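Local coordinates for trans-2-enoyl-CoA reductase [NADH] (Treponema denticola ATCC 35405, PDB 4GGO), which catalyses the NADH-dependent reduction of the carbon-carbon double bond of trans-2-enoyl-CoA thioesters such as crotonyl-CoA, a step in fatty acid synthesis, at residues 30-33 / 34-38; 66-69 / 70-74; 242-246 / 247-251; 257-260 / 261-264; 352-355 / 356-359. All coordinates share one frame; numbering follows the deposited sequence.

Contact 1 of 5, residues 30-33 / 34-38; sequences DQIE and YTKKR
Thr35 doubles its hold on Gln31 near the C-terminal end of the alpha-helix 21-38, in the NADH-binding part of this Rossmann-type reductase. Gln31 O accepts two hydrogen bonds: Thr35 N donates the regular helical one at 3.0 Å, and Thr35 OG1 adds a shorter one of 2.7 Å. The two donors reach the oxygen from opposite faces of its carbonyl plane. The hydroxyl can do this because it stands beside its own backbone N (chi1 -57°), leaning back over the preceding turn. A buried side-chain hydroxyl is thus satisfied within the helix itself, while the Thr35 side chain packs against helices 61-74 and 311-323.

Tyr34 N bonds to Asp30 O, and Lys36 N to Ile32 O at 3.0 Å; the next bond, Lys37 N to Glu33 O, is stretched and weak. The charged ends look elsewhere for partners: Asp30 OD1 forms a salt bridge with Lys26, and Lys36 NZ one with Glu110. On the exposed side Glu33 and Lys37 run side by side in the same direction without closing an ion pair, since OE2 of Glu33 stays 4.3 Å from NZ of Lys37 and comes nearer to its CE, at 3.6 Å.

Contact 2 of 5, residues 66-69 / 70-74; sequences SRIT and AAFGY
The Phe72 and Tyr74 rings each meet a carbonyl oxygen of the preceding turn at the edge, near the ring plane. For Phe72 the oxygen is Ile68 O, 3.6 Å from CD2; for Tyr74 it is Thr69 O, 3.4 Å from CD2. In both residues CG lies beside the backbone N (chi1 -61° for Phe72), which lays the ring back along the helix. The same CD2 of Phe72 also touches the CG2 branch of Ile68 at 4.0 Å, the two side chains meeting at a slant, whereas Thr69 and Tyr74 run alongside each other, with CG2 of Thr69 4.1 Å from CE2 of Tyr74. Beyond the segments, Phe72 makes an edge-to-face pair with Phe103 of helix 95-110.

The contact lies in helix 61-74, the helix of the first beta-alpha-beta unit of the Rossmann fold, between strands 52-56 and 77-82. Regular bonds run from Ala70 N to Ser66 O, from Ala71 N to Arg67 O and from Phe72 N to Ile68 O, the last 2.8 Å long. Beyond these the bonds weaken: Gly73 N and Tyr74 N both give weak bonds to Thr69 O, and Tyr74 N shares itself with Ala70 O, also weakly.

Thr69 O therefore faces two weak N-H donors and, at a ring edge, the slightly positive aromatic C-H of Tyr74, which would partly offset the poorer hydrogen bonding in this largely buried part of the helix.

Contact 3 of 5, residues 242-246 / 247-251; sequences ALYRK and GTIGK
Leu243 O is the polar hub of the turn between the short helix 241-244 and helix 248-266. Gly250 N donates to it at 3.0 Å, lying in the carbonyl plane, although the N-H is bent, at 135°. Gly247 N, at the N-cap position of the second helix, adds a weak bond to the same oxygen. One carbonyl of the first helix thereby holds the capping residue and an amide of the first turn of the next helix. Outside the pair, the Thr248 hydroxyl bonds to Val165 O and Lys167 N.

The chain doubles back tightly here. CA of Gly250 approaches Tyr244 O at 3.2 Å and Arg245 O at 3.5 Å, both as CA-H...O contacts that bring the backbones of the two segments close together.

Outside this turn, Ile249 packs on the side chain of Tyr244, the inferred proton donor, both pointing the same way. Its CD1 makes a CH-pi contact over one ring face, 4.2 Å from the centroid and displaced toward the rim, while CG2 touches CD1 of Tyr244 at 3.6 Å. Tyr234, which binds substrate, meets the Tyr244 ring edge-to-face.

Tyr244 O is buried without a conventional partner, and the Gly250 C-H can offer it only modest compensation. The aliphatic cover on one ring face and the edge-to-face neighbour would together limit how freely the Tyr244 ring can turn.

Contact 4 of 5, residues 257-260 / 261-264; sequences EATA and HRLN
Arg262 carries CG anti to its backbone N (chi1 -180°) and bends at chi3 (70°), which swings the guanidinium back over Thr259, within helix 248-266 on the flank of the Rossmann-type parallel sheet. CA of Thr259 lies over one face of that flat group. At the polar end the approach is looser: NH2 of Arg262 stays 4.0 Å from OG1 of Thr259, and each has a stronger partner, NH2 in a salt bridge to Glu211 and the threonine hydroxyl in a hydrogen bond to His255 O one turn back.

Leu263 takes the other common course, with CG beside the backbone N, and rests on the carbonyl it also bonds to. Its amide reaches Thr259 O at 2.8 Å in a fairly straight bond (158° at the hydrogen), and its CG sits 3.2 Å from that same oxygen. Trp210 of helix 208-219 packs against Thr259, Ala260 and Leu263, joining the two helices.

The neighbouring rungs are His261 N to Glu257 O and Arg262 N to Ala258 O, the latter 2.9 Å. Both ends of the contact have polar partners outside it, Glu257 OE2 in salt bridges with NAD-binding Lys253 and with Arg337, and Asn264 OD1 accepting from Ala272 N on strand 270-276. Asn264 closes the segment, its own N making a weak bond of 3.3 Å to Ala260 O.

Contact 5 of 5, residues 352-355 / 356-359; sequences AVSA and LMEK
Met357 and Val353 meet at an angle: the thioether chain crosses the end of the valine, and its terminal CE comes 3.9 Å from CG1 of Val353. Met357 keeps CG beside its backbone N (chi1 -69°) and then bends at the thioether (chi3 -70°), so that the methyl curls back over the preceding turn. CE also lies 3.9 Å from CA of Ser354, and CG rests 3.3 Å from Val353 O, the carbonyl that receives the Met357 amide. Val353 presents its CG1 branch to this methyl.

Leu356 is turned differently. Its CG lies anti to N, the branched end leads off the preceding turn toward Leu368 of helix 365-368, and CB alone of its side chain stays close, against Ala352 O and Val353 O.

The contact lies in helix 347-359, within the sequence region named for an enoyl reductase FAD-binding domain, and this part of the helix packs on helix 291-305: Val353 touches Tyr294 and Val301 there, and Met357 touches Ser297. Regular bonds join Leu356 N to Ala352 O and Met357 N to Val353 O, the latter 2.9 Å. Glu358 N then divides itself weakly between Ser354 O and Ala355 O, each 3.4 Å away. The Ser354 hydroxyl bonds to Gln350 O one turn earlier. On the exposed side, Lys359 lays its aliphatic chain along Ala355 O, with CG 3.3 Å from that oxygen.

Contacts 1 and 2 form one packed unit: their centres are 9 Å apart, and helices 21-38 and 61-74 meet where Thr35 OG1 lies 3.5 Å from Ile68 CG2. Contact 2 lies against the NAD site, the Arg67 side chain about 4 Å from that of Cys58; in contact 1 Gln31 is about 7 Å from Gly61 (side chains). Contacts 3 and 4 share helix 248-266, centres 19 Å apart, with NAD-binding Lys253 between them in sequence. Contact 3, which holds Tyr244, is about 32 Å from contact 2, centre to centre, across the chain's middle. Contact 5 stands apart, about 23 Å between centres from contact 3, yet Val353 lies about 9 Å from substrate-binding Tyr234 (side chains).

Contact 1 of 5, residues 30-33 / 34-38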
loop_
_atom_site.group_PDB
_atom_site.type_symbol
_atom_site.label_atom_id
_atom_site.label_comp_id
_atom_site.label_asym_id
_atom_site.label_seq_id
_atom_site.Cartn_x
_atom_site.Cartn_y
_atom_site.Cartn_z
ATOM N N ASP A 30 -13.194 6.194 -8.985
ATOM C CA ASP A 30 -13.944 5.008 -8.580
ATOM C C ASP A 30 -13.762 4.719 -7.094
ATOM O O ASP A 30 -14.696 4.286 -6.421
ATOM C CB ASP A 30 -13.534 3.786 -9.407
ATOM C CG ASP A 30 -14.048 3.846 -10.833
ATOM O OD1 ASP A 30 -14.884 4.726 -11.130
ATOM O OD2 ASP A 30 -13.623 3.006 -11.654
ATOM N N GLN A 31 -12.556 4.958 -6.588
ATOM C CA GLN A 31 -12.279 4.750 -5.172
ATOM C C GLN A 31 -13.010 5.787 -4.327
ATOM O O GLN A 31 -13.507 5.479 -3.244
ATOM C CB GLN A 31 -10.776 4.804 -4.894
ATOM C CG GLN A 31 -9.990 3.653 -5.504
ATOM C CD GLN A 31 -8.515 3.709 -5.157
ATOM O OE1 GLN A 31 -8.142 3.763 -3.984
ATOM N NE2 GLN A 31 -7.665 3.705 -6.180
ATOM N N ILE A 32 -13.071 7.015 -4.832
ATOM C CA ILE A 32 -13.794 8.087 -4.159
ATOM C C ILE A 32 -15.283 7.765 -4.095
ATOM O O ILE A 32 -15.917 7.933 -3.054
ATOM C CB ILE A 32 -13.590 9.442 -4.868
ATOM C CG1 ILE A 32 -12.118 9.850 -4.817
ATOM C CG2 ILE A 32 -14.453 10.520 -4.228
ATOM C CD1 ILE A 32 -11.801 11.083 -5.630
ATOM N N GLU A 33 -15.832 7.292 -5.211
ATOM C CA GLU A 33 -17.249 6.945 -5.271
ATOM C C GLU A 33 -17.591 5.822 -4.298
ATOM O O GLU A 33 -18.637 5.853 -3.649
ATOM C CB GLU A 33 -17.663 6.560 -6.694
ATOM C CG GLU A 33 -19.136 6.186 -6.821
ATOM C CD GLU A 33 -19.536 5.824 -8.238
ATOM O OE1 GLU A 33 -18.711 6.005 -9.158
ATOM O OE2 GLU A 33 -20.679 5.354 -8.432
ATOM N N TYR A 34 -16.708 4.831 -4.193
ATOM C CA TYR A 34 -16.920 3.739 -3.252
ATOM C C TYR A 34 -16.891 4.251 -1.820
ATOM O O TYR A 34 -17.735 3.885 -1.003
ATOM C CB TYR A 34 -15.870 2.636 -3.422
ATOM C CG TYR A 34 -16.022 1.525 -2.404
ATOM C CD1 TYR A 34 -16.896 0.469 -2.629
ATOM C CD2 TYR A 34 -15.304 1.538 -1.213
ATOM C CE1 TYR A 34 -17.047 -0.544 -1.700
ATOM C CE2 TYR A 34 -15.450 0.530 -0.278
ATOM C CZ TYR A 34 -16.321 -0.508 -0.528
ATOM O OH TYR A 34 -16.470 -1.516 0.398
ATOM N N THR A 35 -15.906 5.094 -1.526
ATOM C CA THR A 35 -15.718 5.630 -0.182
ATOM C C THR A 35 -16.937 6.417 0.299
ATOM O O THR A 35 -17.335 6.316 1.460
ATOM C CB THR A 35 -14.464 6.527 -0.107
ATOM O OG1 THR A 35 -13.317 5.782 -0.533
ATOM C CG2 THR A 35 -14.241 7.021 1.315
ATOM N N LYS A 36 -17.530 7.198 -0.601
ATOM C CA LYS A 36 -18.727 7.967 -0.270
ATOM C C LYS A 36 -19.904 7.047 0.043
ATOM O O LYS A 36 -20.772 7.385 0.850
ATOM C CB LYS A 36 -19.090 8.920 -1.412
ATOM C CG LYS A 36 -18.105 10.063 -1.609
ATOM C CD LYS A 36 -18.517 10.947 -2.775
ATOM C CE LYS A 36 -17.596 12.148 -2.915
ATOM N NZ LYS A 36 -17.674 13.045 -1.729
ATOM N N LYS A 37 -19.926 5.881 -0.593
ATOM C CA LYS A 37 -20.988 4.907 -0.363
ATOM C C LYS A 37 -20.684 4.017 0.836
ATOM O O LYS A 37 -21.595 3.503 1.480
ATOM C CB LYS A 37 -21.197 4.030 -1.597
ATOM C CG LYS A 37 -21.613 4.783 -2.844
ATOM C CD LYS A 37 -21.846 3.821 -3.998
ATOM C CE LYS A 37 -22.219 4.567 -5.267
ATOM N NZ LYS A 37 -23.418 5.426 -5.069
ATOM N N ARG A 38 -19.401 3.832 1.127
ATOM C CA ARG A 38 -18.985 2.941 2.205
ATOM C C ARG A 38 -18.997 3.649 3.556
ATOM O O ARG A 38 -19.525 3.127 4.538
ATOM C CB ARG A 38 -17.596 2.369 1.917
ATOM C CG ARG A 38 -17.054 1.467 3.010
ATOM C CD ARG A 38 -17.974 0.283 3.255
ATOM N NE ARG A 38 -17.438 -0.625 4.264
ATOM C CZ ARG A 38 -17.621 -0.482 5.572
ATOM N NH1 ARG A 38 -18.323 0.544 6.038
ATOM N NH2 ARG A 38 -17.098 -1.361 6.418
#

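Contact 2 of 5, residues 66-69 / 70-74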
loop_
_atom_site.group_PDB
_atom_site.type_symbol
_atom_site.label_atom_id
_atom_site.label_comp_id
_atom_site.label_asym_id
_atom_site.label_seq_id
_atom_site.Cartn_x
_atom_site.Cartn_y
_atom_site.Cartn_z
ATOM N N SER A 66 -5.818 5.274 1.775
ATOM C CA SER A 66 -5.832 5.880 3.102
ATOM C C SER A 66 -6.134 7.372 3.029
ATOM O O SER A 66 -6.853 7.911 3.870
ATOM C CB SER A 66 -4.497 5.650 3.810
ATOM O OG SER A 66 -4.203 4.266 3.903
ATOM N N ARG A 67 -5.579 8.036 2.020
ATOM C CA ARG A 67 -5.810 9.462 1.841
ATOM C C ARG A 67 -7.239 9.704 1.371
ATOM O O ARG A 67 -7.920 10.606 1.858
ATOM C CB ARG A 67 -4.810 10.055 0.846
ATOM C CG ARG A 67 -4.619 11.556 0.996
ATOM C CD ARG A 67 -3.706 12.126 -0.079
ATOM N NE ARG A 67 -3.517 13.564 0.091
ATOM C CZ ARG A 67 -2.841 14.339 -0.752
ATOM N NH1 ARG A 67 -2.285 13.819 -1.837
ATOM N NH2 ARG A 67 -2.725 15.637 -0.508
ATOM N N ILE A 68 -7.691 8.881 0.429
ATOM C CA ILE A 68 -9.047 8.978 -0.102
ATOM C C ILE A 68 -10.104 8.726 0.977
ATOM O O ILE A 68 -11.101 9.446 1.059
ATOM C CB ILE A 68 -9.255 8.004 -1.283
ATOM C CG1 ILE A 68 -8.433 8.457 -2.492
ATOM C CG2 ILE A 68 -10.727 7.902 -1.655
ATOM C CD1 ILE A 68 -8.556 7.545 -3.690
ATOM N N THR A 69 -9.880 7.709 1.805
ATOM C CA THR A 69 -10.811 7.392 2.884
ATOM C C THR A 69 -10.891 8.533 3.898
ATOM O O THR A 69 -11.976 8.911 4.340
ATOM C CB THR A 69 -10.427 6.085 3.610
ATOM O OG1 THR A 69 -10.402 5.001 2.672
ATOM C CG2 THR A 69 -11.433 5.768 4.711
ATOM N N ALA A 70 -9.736 9.082 4.260
ATOM C CA ALA A 70 -9.683 10.185 5.214
ATOM C C ALA A 70 -10.357 11.433 4.657
ATOM O O ALA A 70 -11.144 12.082 5.344
ATOM C CB ALA A 70 -8.243 10.488 5.601
ATOM N N ALA A 71 -10.051 11.756 3.406
ATOM C CA ALA A 71 -10.551 12.981 2.790
ATOM C C ALA A 71 -12.018 12.891 2.378
ATOM O O ALA A 71 -12.825 13.734 2.756
ATOM C CB ALA A 71 -9.685 13.368 1.594
ATOM N N PHE A 72 -12.363 11.867 1.605
ATOM C CA PHE A 72 -13.698 11.795 1.017
ATOM C C PHE A 72 -14.693 10.981 1.837
ATOM O O PHE A 72 -15.881 10.939 1.519
ATOM C CB PHE A 72 -13.620 11.278 -0.420
ATOM C CG PHE A 72 -12.808 12.155 -1.327
ATOM C CD1 PHE A 72 -13.346 13.318 -1.851
ATOM C CD2 PHE A 72 -11.500 11.826 -1.642
ATOM C CE1 PHE A 72 -12.598 14.131 -2.681
ATOM C CE2 PHE A 72 -10.749 12.635 -2.473
ATOM C CZ PHE A 72 -11.299 13.789 -2.993
ATOM N N GLY A 73 -14.207 10.343 2.895
ATOM C CA GLY A 73 -15.075 9.608 3.795
ATOM C C GLY A 73 -15.333 10.377 5.075
ATOM O O GLY A 73 -16.429 10.327 5.633
ATOM N N TYR A 74 -14.320 11.103 5.538
ATOM C CA TYR A 74 -14.410 11.796 6.818
ATOM C C TYR A 74 -14.273 13.313 6.702
ATOM O O TYR A 74 -14.523 14.037 7.665
ATOM C CB TYR A 74 -13.381 11.230 7.802
ATOM C CG TYR A 74 -13.677 9.809 8.228
ATOM C CD1 TYR A 74 -14.498 9.548 9.319
ATOM C CD2 TYR A 74 -13.145 8.729 7.535
ATOM C CE1 TYR A 74 -14.776 8.252 9.712
ATOM C CE2 TYR A 74 -13.418 7.428 7.919
ATOM C CZ TYR A 74 -14.235 7.196 9.008
ATOM O OH TYR A 74 -14.509 5.906 9.396
#

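Contact 3 of 5, residues 242-246 / 247-251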
loop_
_atom_site.group_PDB
_atom_site.type_symbol
_atom_site.label_atom_id
_atom_site.label_comp_id
_atom_site.label_asym_id
_atom_site.label_seq_id
_atom_site.Cartn_x
_atom_site.Cartn_y
_atom_site.Cartn_z
ATOM N N ALA A 242 8.798 -18.671 4.550
ATOM C CA ALA A 242 10.246 -18.659 4.353
ATOM C C ALA A 242 10.771 -17.264 4.023
ATOM O O ALA A 242 11.967 -16.995 4.145
ATOM C CB ALA A 242 10.641 -19.647 3.263
ATOM N N LEU A 243 9.869 -16.378 3.610
ATOM C CA LEU A 243 10.231 -15.007 3.273
ATOM C C LEU A 243 9.653 -14.003 4.266
ATOM O O LEU A 243 10.385 -13.204 4.848
ATOM C CB LEU A 243 9.751 -14.668 1.862
ATOM C CG LEU A 243 10.229 -15.618 0.763
ATOM C CD1 LEU A 243 9.648 -15.221 -0.580
ATOM C CD2 LEU A 243 11.746 -15.641 0.705
ATOM N N TYR A 244 8.338 -14.053 4.456
ATOM C CA TYR A 244 7.638 -13.052 5.258
ATOM C C TYR A 244 7.778 -13.268 6.763
ATOM O O TYR A 244 7.586 -12.338 7.546
ATOM C CB TYR A 244 6.160 -12.994 4.870
ATOM C CG TYR A 244 5.918 -12.476 3.470
ATOM C CD1 TYR A 244 5.871 -11.113 3.214
ATOM C CD2 TYR A 244 5.731 -13.349 2.408
ATOM C CE1 TYR A 244 5.650 -10.632 1.940
ATOM C CE2 TYR A 244 5.508 -12.878 1.129
ATOM C CZ TYR A 244 5.468 -11.521 0.901
ATOM O OH TYR A 244 5.246 -11.049 -0.371
ATOM N N ARG A 245 8.108 -14.491 7.164
ATOM C CA ARG A 245 8.304 -14.802 8.577
ATOM C C ARG A 245 9.781 -14.832 8.950
ATOM O O ARG A 245 10.223 -14.107 9.841
ATOM C CB ARG A 245 7.682 -16.155 8.927
ATOM C CG ARG A 245 6.533 -16.094 9.917
ATOM C CD ARG A 245 5.225 -15.763 9.220
ATOM N NE ARG A 245 4.073 -16.285 9.950
ATOM C CZ ARG A 245 2.918 -16.617 9.380
ATOM N NH1 ARG A 245 2.763 -16.482 8.070
ATOM N NH2 ARG A 245 1.921 -17.087 10.117
ATOM N N LYS A 246 10.537 -15.680 8.257
ATOM C CA LYS A 246 11.919 -15.957 8.628
ATOM C C LYS A 246 12.935 -15.426 7.615
ATOM O O LYS A 246 14.134 -15.637 7.778
ATOM C CB LYS A 246 12.118 -17.467 8.827
ATOM C CG LYS A 246 11.106 -18.119 9.768
ATOM C CD LYS A 246 11.417 -19.595 10.026
ATOM C CE LYS A 246 12.770 -19.781 10.698
ATOM N NZ LYS A 246 13.083 -21.212 11.003
ATOM N N GLY A 247 12.459 -14.739 6.581
ATOM C CA GLY A 247 13.339 -14.209 5.550
ATOM C C GLY A 247 13.727 -12.761 5.785
ATOM O O GLY A 247 13.496 -12.218 6.866
ATOM N N THR A 248 14.321 -12.139 4.770
ATOM C CA THR A 248 14.740 -10.743 4.849
ATOM C C THR A 248 13.548 -9.822 5.094
ATOM O O THR A 248 13.647 -8.851 5.843
ATOM C CB THR A 248 15.468 -10.301 3.568
ATOM O OG1 THR A 248 14.617 -10.513 2.435
ATOM C CG2 THR A 248 16.747 -11.098 3.386
ATOM N N ILE A 249 12.423 -10.138 4.460
ATOM C CA ILE A 249 11.184 -9.406 4.687
ATOM C C ILE A 249 10.750 -9.577 6.137
ATOM O O ILE A 249 10.318 -8.624 6.787
ATOM C CB ILE A 249 10.056 -9.910 3.768
ATOM C CG1 ILE A 249 10.430 -9.704 2.299
ATOM C CG2 ILE A 249 8.744 -9.203 4.087
ATOM C CD1 ILE A 249 9.404 -10.253 1.331
ATOM N N GLY A 250 10.879 -10.803 6.635
ATOM C CA GLY A 250 10.501 -11.131 7.997
ATOM C C GLY A 250 11.262 -10.337 9.039
ATOM O O GLY A 250 10.703 -9.950 10.062
ATOM N N LYS A 251 12.541 -10.091 8.779
ATOM C CA LYS A 251 13.362 -9.316 9.702
ATOM C C LYS A 251 12.973 -7.841 9.682
ATOM O O LYS A 251 12.979 -7.176 10.718
ATOM C CB LYS A 251 14.850 -9.488 9.384
ATOM C CG LYS A 251 15.545 -10.534 10.245
ATOM C CD LYS A 251 14.822 -11.871 10.190
ATOM C CE LYS A 251 15.365 -12.843 11.225
ATOM N NZ LYS A 251 14.654 -14.150 11.172
#

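Contact 4 of 5, residues 257-260 / 261-264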
loop_
_atom_site.group_PDB
_atom_site.type_symbol
_atom_site.label_atom_id
_atom_site.label_comp_id
_atom_site.label_asym_id
_atom_site.label_seq_id
_atom_site.Cartn_x
_atom_site.Cartn_y
_atom_site.Cartn_z
ATOM N N GLU A 257 7.757 -3.834 13.916
ATOM C CA GLU A 257 6.963 -4.108 15.109
ATOM C C GLU A 257 7.637 -3.577 16.371
ATOM O O GLU A 257 6.980 -3.015 17.247
ATOM C CB GLU A 257 6.693 -5.611 15.233
ATOM C CG GLU A 257 5.822 -6.172 14.118
ATOM C CD GLU A 257 5.794 -7.688 14.094
ATOM O OE1 GLU A 257 6.564 -8.315 14.853
ATOM O OE2 GLU A 257 5.002 -8.256 13.312
ATOM N N ALA A 258 8.952 -3.752 16.455
ATOM C CA ALA A 258 9.718 -3.242 17.586
ATOM C C ALA A 258 9.712 -1.715 17.596
ATOM O O ALA A 258 9.794 -1.089 18.653
ATOM C CB ALA A 258 11.140 -3.765 17.537
ATOM N N THR A 259 9.614 -1.124 16.409
ATOM C CA THR A 259 9.574 0.328 16.275
ATOM C C THR A 259 8.258 0.904 16.796
ATOM O O THR A 259 8.260 1.862 17.569
ATOM C CB THR A 259 9.799 0.769 14.815
ATOM O OG1 THR A 259 11.122 0.403 14.403
ATOM C CG2 THR A 259 9.632 2.274 14.680
ATOM N N ALA A 260 7.142 0.312 16.376
ATOM C CA ALA A 260 5.820 0.732 16.838
ATOM C C ALA A 260 5.742 0.597 18.347
ATOM O O ALA A 260 5.043 1.349 19.025
ATOM C CB ALA A 260 4.738 -0.112 16.184
ATOM N N HIS A 261 6.475 -0.382 18.858
ATOM C CA HIS A 261 6.526 -0.665 20.278
ATOM C C HIS A 261 7.307 0.424 21.007
ATOM O O HIS A 261 6.865 0.936 22.035
ATOM C CB HIS A 261 7.186 -2.026 20.487
ATOM C CG HIS A 261 7.095 -2.536 21.890
ATOM N ND1 HIS A 261 8.205 -2.918 22.613
ATOM C CD2 HIS A 261 6.030 -2.740 22.696
ATOM C CE1 HIS A 261 7.825 -3.330 23.809
ATOM N NE2 HIS A 261 6.511 -3.237 23.885
ATOM N N ARG A 262 8.469 0.776 20.464
ATOM C CA ARG A 262 9.311 1.810 21.055
ATOM C C ARG A 262 8.649 3.185 20.960
ATOM O O ARG A 262 8.789 4.014 21.861
ATOM C CB ARG A 262 10.689 1.824 20.386
ATOM C CG ARG A 262 11.641 2.871 20.939
ATOM C CD ARG A 262 13.090 2.586 20.558
ATOM N NE ARG A 262 13.358 2.790 19.136
ATOM C CZ ARG A 262 13.436 1.811 18.239
ATOM N NH1 ARG A 262 13.264 0.549 18.612
ATOM N NH2 ARG A 262 13.687 2.094 16.968
ATOM N N LEU A 263 7.924 3.414 19.869
ATOM C CA LEU A 263 7.187 4.660 19.675
ATOM C C LEU A 263 6.181 4.907 20.800
ATOM O O LEU A 263 6.060 6.024 21.301
ATOM C CB LEU A 263 6.463 4.649 18.325
ATOM C CG LEU A 263 7.301 4.889 17.068
ATOM C CD1 LEU A 263 6.436 4.769 15.821
ATOM C CD2 LEU A 263 7.975 6.252 17.125
ATOM N N ASN A 264 5.467 3.855 21.189
ATOM C CA ASN A 264 4.467 3.945 22.249
ATOM C C ASN A 264 5.095 4.204 23.611
ATOM O O ASN A 264 4.508 4.864 24.469
ATOM C CB ASN A 264 3.637 2.661 22.301
ATOM C CG ASN A 264 2.707 2.522 21.118
ATOM O OD1 ASN A 264 1.933 3.430 20.813
ATOM N ND2 ASN A 264 2.785 1.387 20.433
#

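Contact 5 of 5, residues 352-355 / 356-359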
loop_
_atom_site.group_PDB
_atom_site.type_symbol
_atom_site.label_atom_id
_atom_site.label_comp_id
_atom_site.label_asym_id
_atom_site.label_seq_id
_atom_site.Cartn_x
_atom_site.Cartn_y
_atom_site.Cartn_z
ATOM N N ALA A 352 -9.203 -23.662 1.675
ATOM C CA ALA A 352 -9.722 -23.647 0.314
ATOM C C ALA A 352 -8.639 -23.230 -0.681
ATOM O O ALA A 352 -8.548 -23.777 -1.781
ATOM C CB ALA A 352 -10.922 -22.722 0.216
ATOM N N VAL A 353 -7.818 -22.259 -0.289
ATOM C CA VAL A 353 -6.728 -21.794 -1.139
ATOM C C VAL A 353 -5.661 -22.874 -1.305
ATOM O O VAL A 353 -5.174 -23.110 -2.411
ATOM C CB VAL A 353 -6.079 -20.507 -0.581
ATOM C CG1 VAL A 353 -4.830 -20.150 -1.375
ATOM C CG2 VAL A 353 -7.075 -19.357 -0.601
ATOM N N SER A 354 -5.308 -23.527 -0.202
ATOM C CA SER A 354 -4.297 -24.580 -0.218
ATOM C C SER A 354 -4.719 -25.757 -1.091
ATOM O O SER A 354 -3.910 -26.306 -1.838
ATOM C CB SER A 354 -3.993 -25.062 1.202
ATOM O OG SER A 354 -3.302 -24.068 1.938
ATOM N N ALA A 355 -5.987 -26.144 -0.990
ATOM C CA ALA A 355 -6.513 -27.229 -1.808
ATOM C C ALA A 355 -6.516 -26.829 -3.278
ATOM O O ALA A 355 -6.226 -27.641 -4.155
ATOM C CB ALA A 355 -7.916 -27.608 -1.356
ATOM N N LEU A 356 -6.833 -25.564 -3.535
ATOM C CA LEU A 356 -6.905 -25.048 -4.895
ATOM C C LEU A 356 -5.532 -25.014 -5.563
ATOM O O LEU A 356 -5.396 -25.377 -6.731
ATOM C CB LEU A 356 -7.533 -23.652 -4.900
ATOM C CG LEU A 356 -7.894 -23.058 -6.262
ATOM C CD1 LEU A 356 -8.776 -24.018 -7.045
ATOM C CD2 LEU A 356 -8.588 -21.714 -6.087
ATOM N N MET A 357 -4.518 -24.587 -4.815
ATOM C CA MET A 357 -3.162 -24.484 -5.350
ATOM C C MET A 357 -2.591 -25.840 -5.772
ATOM O O MET A 357 -1.778 -25.917 -6.692
ATOM C CB MET A 357 -2.227 -23.805 -4.343
ATOM C CG MET A 357 -2.506 -22.323 -4.131
ATOM S SD MET A 357 -1.228 -21.484 -3.169
ATOM C CE MET A 357 -1.482 -22.202 -1.548
ATOM N N GLU A 358 -3.019 -26.901 -5.098
ATOM C CA GLU A 358 -2.543 -28.248 -5.406
ATOM C C GLU A 358 -3.156 -28.806 -6.688
ATOM O O GLU A 358 -2.601 -29.718 -7.302
ATOM C CB GLU A 358 -2.826 -29.201 -4.242
ATOM C CG GLU A 358 -1.951 -28.980 -3.019
ATOM C CD GLU A 358 -2.239 -29.976 -1.911
ATOM O OE1 GLU A 358 -3.200 -30.762 -2.047
ATOM O OE2 GLU A 358 -1.502 -29.974 -0.902
ATOM N N LYS A 359 -4.295 -28.256 -7.090
ATOM C CA LYS A 359 -5.022 -28.769 -8.248
ATOM C C LYS A 359 -4.739 -27.978 -9.524
ATOM O O LYS A 359 -5.092 -28.411 -10.621
ATOM C CB LYS A 359 -6.526 -28.787 -7.963
ATOM C CG LYS A 359 -6.906 -29.572 -6.721
ATOM C CD LYS A 359 -8.385 -29.431 -6.407
ATOM C CE LYS A 359 -8.750 -30.165 -5.127
ATOM N NZ LYS A 359 -8.503 -31.630 -5.233
#